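Local coordinates for Blr6230 protein (PDB 5NGG) that probably hydrolyses the amide bond of beta-lactam antibiotics with bound zinc ions, as a subclass B3 metallo-beta-lactamase, at residues 270-273 against 274-278; 217-220 against 221-225. All coordinates share one frame; numbering follows the deposited sequence.

Interaction 1: 270-273 against 274-278; sequences VTYA and TSLSE
The isobutyl group of Leu-276, one helical turn further along, lies over one face of the Tyr-272 ring. This i to i+4 pair is the apolar part of the contact. Leu-276 CG sits 4.1 Å from the centroid of the Tyr-272 ring and 22° off the ring normal, a CH-pi approach displaced toward the rim. The two methyls divide the rim between them: Leu-276 CD1 comes to 3.5 Å from Tyr-272 CE2, while Leu-276 CD2 lies 3.7 Å from Tyr-272 OH, alongside the phenol end. Tyr-272 CG stands anti to its backbone N (chi1 -176°), which brings the ring end to the leucine although the CB of Tyr-272 points away from 274-278; that of Leu-276 points toward 270-273.

Hydrogen bonds make up the second group. Alpha-helical N-H to O=C links run from Thr-274, Ser-275, Leu-276 and Ser-277 to the carbonyls four residues back. Val-270 O is gripped twice, by Thr-274 N at 3.0 Å and by Thr-274 OG1 at 2.8 Å. These donors reach the oxygen from opposite faces of the carbonyl plane. The hydroxyl can do so because Thr-274 OG1 lies anti to its own carbonyl carbon (chi1 -58°), which brings it back over the preceding turn. A weak bond also joins Thr-274 OG1 to Lys-231 NZ.

Outside the pair, Phe-200 touches both Tyr-272 and Leu-276, and Ala-273 packs on helix 219-232. The chemistry thus separates around the helix: ring and methyls make an apolar patch, while the threonine hydroxyl satisfies itself on a main-chain oxygen and fixes its own rotation.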
# COMPACT_ATOMS: atom_id res chain seq x y z
N VAL A 270 16.49 -2.78 1.40
CA VAL A 270 17.38 -3.79 0.81
C VAL A 270 17.12 -5.17 1.45
O VAL A 270 17.00 -6.16 0.73
CB VAL A 270 18.86 -3.42 0.99
CG1 VAL A 270 19.76 -4.59 0.61
CG2 VAL A 270 19.20 -2.21 0.16
N THR A 271 17.06 -5.25 2.76
CA THR A 271 16.82 -6.52 3.44
C THR A 271 15.45 -7.11 3.06
O THR A 271 15.31 -8.31 2.78
CB THR A 271 16.92 -6.35 4.97
OG1 THR A 271 18.20 -5.84 5.29
CG2 THR A 271 16.68 -7.67 5.71
N TYR A 272 14.44 -6.25 3.07
CA TYR A 272 13.08 -6.72 2.79
C TYR A 272 12.93 -7.19 1.34
O TYR A 272 12.37 -8.26 1.08
CB TYR A 272 12.06 -5.62 3.13
CG TYR A 272 10.64 -6.11 2.95
CD1 TYR A 272 10.12 -7.13 3.75
CD2 TYR A 272 9.80 -5.54 1.99
CE1 TYR A 272 8.82 -7.57 3.58
CE2 TYR A 272 8.52 -6.00 1.80
CZ TYR A 272 8.03 -7.01 2.59
OH TYR A 272 6.75 -7.47 2.39
N ALA A 273 13.48 -6.42 0.40
CA ALA A 273 13.43 -6.79 -1.02
C ALA A 273 14.18 -8.10 -1.27
O ALA A 273 13.77 -8.89 -2.13
CB ALA A 273 13.95 -5.70 -1.93
N THR A 274 15.28 -8.32 -0.55
CA THR A 274 15.99 -9.59 -0.65
C THR A 274 15.09 -10.74 -0.17
O THR A 274 14.99 -11.78 -0.83
CB THR A 274 17.30 -9.53 0.17
OG1 THR A 274 18.11 -8.46 -0.31
CG2 THR A 274 18.10 -10.83 0.09
N SER A 275 14.42 -10.57 0.96
CA SER A 275 13.49 -11.61 1.44
C SER A 275 12.37 -11.85 0.43
O SER A 275 11.98 -13.00 0.20
CB SER A 275 12.89 -11.23 2.78
OG SER A 275 13.87 -11.05 3.76
N LEU A 276 11.83 -10.78 -0.17
CA LEU A 276 10.82 -10.93 -1.21
C LEU A 276 11.30 -11.67 -2.45
O LEU A 276 10.57 -12.50 -3.01
CB LEU A 276 10.30 -9.57 -1.66
CG LEU A 276 9.44 -8.79 -0.70
CD1 LEU A 276 9.14 -7.43 -1.30
CD2 LEU A 276 8.14 -9.53 -0.37
N SER A 277 12.52 -11.38 -2.89
CA SER A 277 13.08 -12.02 -4.07
C SER A 277 13.28 -13.52 -3.83
O SER A 277 13.02 -14.38 -4.71
CB SER A 277 14.39 -11.34 -4.44
OG SER A 277 14.91 -11.86 -5.65
N GLU A 278 13.72 -13.86 -2.63
CA GLU A 278 13.92 -15.25 -2.28
C GLU A 278 12.59 -16.01 -2.23
O GLU A 278 12.46 -17.11 -2.75
CB GLU A 278 14.70 -15.35 -0.97
CG GLU A 278 16.15 -14.89 -1.15
CD GLU A 278 16.91 -14.63 0.14
OE1 GLU A 278 16.31 -14.65 1.24
OE2 GLU A 278 18.12 -14.37 0.04

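Interaction 2: 217-220 against 221-225; sequences AGIV and DDYRA
At the edge of the Tyr-223 ring, near its plane, lies Ile-219 O, 3.3 Å from Tyr-223 CD2. The same rim meets the isoleucine side chain: Ile-219 CG1 approaches Tyr-223 CE2 to 3.6 Å. The two side chains run side by side and point the same way. Ile-219 CG1 stands anti to the backbone N (chi1 -173°), a setting that carries its ethyl arm along the ring. Beyond the segments, Phe-280 meets the tyrosine ring with planes at about 40°, and the phenol OH bonds to Thr-204 O and Asn-208 ND2. The other flat group, the Arg-224 guanidinium, salt-bridges to Asp-281 in the conformer described here.

Along the backbone, Asp-222 N, Tyr-223 N and Arg-224 N bond to the carbonyls of Gly-218, Ile-219 and Val-220. A water donates to Ala-217 O at 3.0 Å and to Asp-222 OD2 at 3.1 Å, tying the carboxylate to the incoming loop. The same OD2 is also held by Tyr-216 OH and by a salt bridge from Arg-126.

Gly-218, the N-cap residue, has a positive phi (88°) at which a CB would press against Ala-217 O, so glycine suits the position. The arrangement is the N-terminal end of helix 219-232 in a beta-alpha-beta unit of the metallo-beta-lactamase fold, with the Tyr-223 side chain about 4 Å from that of the zinc ligand His-177.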
# COMPACT_ATOMS: atom_id res chain seq x y z
N ALA A 217 0.00 -10.08 -18.30
CA ALA A 217 1.16 -10.30 -19.17
C ALA A 217 2.37 -9.51 -18.70
O ALA A 217 2.29 -8.30 -18.52
CB ALA A 217 0.82 -9.92 -20.61
N GLY A 218 3.49 -10.21 -18.55
CA GLY A 218 4.76 -9.61 -18.13
C GLY A 218 4.96 -9.54 -16.62
O GLY A 218 5.92 -8.91 -16.16
N ILE A 219 4.09 -10.23 -15.87
CA ILE A 219 4.14 -10.16 -14.41
C ILE A 219 5.50 -10.58 -13.83
O ILE A 219 6.00 -9.94 -12.91
CB ILE A 219 2.96 -10.93 -13.78
CG1 ILE A 219 2.91 -10.71 -12.27
CG2 ILE A 219 2.99 -12.42 -14.09
CD1 ILE A 219 1.61 -11.19 -11.65
N VAL A 220 6.09 -11.67 -14.33
CA VAL A 220 7.36 -12.12 -13.78
C VAL A 220 8.45 -11.03 -13.94
O VAL A 220 9.19 -10.73 -13.02
CB VAL A 220 7.77 -13.49 -14.37
CG1 VAL A 220 9.21 -13.83 -14.01
CG2 VAL A 220 6.81 -14.59 -13.91
N ASP A 221 8.58 -10.50 -15.16
CA ASP A 221 9.54 -9.45 -15.43
C ASP A 221 9.33 -8.24 -14.54
O ASP A 221 10.31 -7.66 -14.04
CB ASP A 221 9.50 -9.05 -16.92
CG ASP A 221 10.13 -10.08 -17.84
OD1 ASP A 221 11.20 -10.61 -17.50
OD2 ASP A 221 9.55 -10.33 -18.90
N ASP A 222 8.06 -7.86 -14.32
CA ASP A 222 7.75 -6.74 -13.44
C ASP A 222 8.29 -6.97 -12.01
O ASP A 222 8.95 -6.09 -11.43
CB ASP A 222 6.25 -6.45 -13.46
CG ASP A 222 5.77 -5.72 -14.71
OD1 ASP A 222 6.58 -5.21 -15.54
OD2 ASP A 222 4.53 -5.59 -14.83
N TYR A 223 7.99 -8.13 -11.42
CA TYR A 223 8.48 -8.42 -10.06
C TYR A 223 9.98 -8.29 -9.94
O TYR A 223 10.52 -7.70 -9.04
CB TYR A 223 8.08 -9.83 -9.64
CG TYR A 223 6.73 -9.98 -8.96
CD1 TYR A 223 6.53 -9.66 -7.62
CD2 TYR A 223 5.65 -10.55 -9.64
CE1 TYR A 223 5.31 -9.86 -6.99
CE2 TYR A 223 4.43 -10.77 -9.02
CZ TYR A 223 4.27 -10.42 -7.71
OH TYR A 223 3.05 -10.71 -7.12
N ARG A 224 10.71 -8.89 -10.88
CA ARG A 224 12.19 -8.87 -10.79
C ARG A 224 12.76 -7.47 -11.04
O ARG A 224 13.75 -7.08 -10.41
CB ARG A 224 12.82 -9.96 -11.66
CG ARG A 224 12.62 -11.38 -11.13
CD ARG A 224 12.92 -12.40 -12.22
NE ARG A 224 12.97 -13.79 -11.80
CZ ARG A 224 13.27 -14.25 -10.58
NH1 ARG A 224 13.56 -13.44 -9.58
NH2 ARG A 224 13.28 -15.56 -10.37
N ALA A 225 12.13 -6.68 -11.91
CA ALA A 225 12.52 -5.26 -12.06
C ALA A 225 12.28 -4.51 -10.74
O ALA A 225 13.13 -3.73 -10.29
CB ALA A 225 11.75 -4.60 -13.20
O HOH W 1 4.10 -6.01 -17.86

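Interaction 2 comes first along the chain, at the start of helix 219-232, and interaction 1 follows in the early turns of helix 268-291. Their centres are 16 Å apart, with nearest atoms about 4 Å apart and no direct touch. The two helices nevertheless pack on each other, Leu-276 meeting Phe-227 while Val-220 and Arg-224 meet Phe-280. Thr-204 is a shared neighbour, touched by Leu-276 and bonded to Tyr-223. Interaction 2 lies next to a zinc ligand, whereas interaction 1 is a surface contact further from the metals, the Leu-276 side chain being about 8 Å from that of His-177. This is consistent with a C-terminal helix packed beside the metal-bearing core.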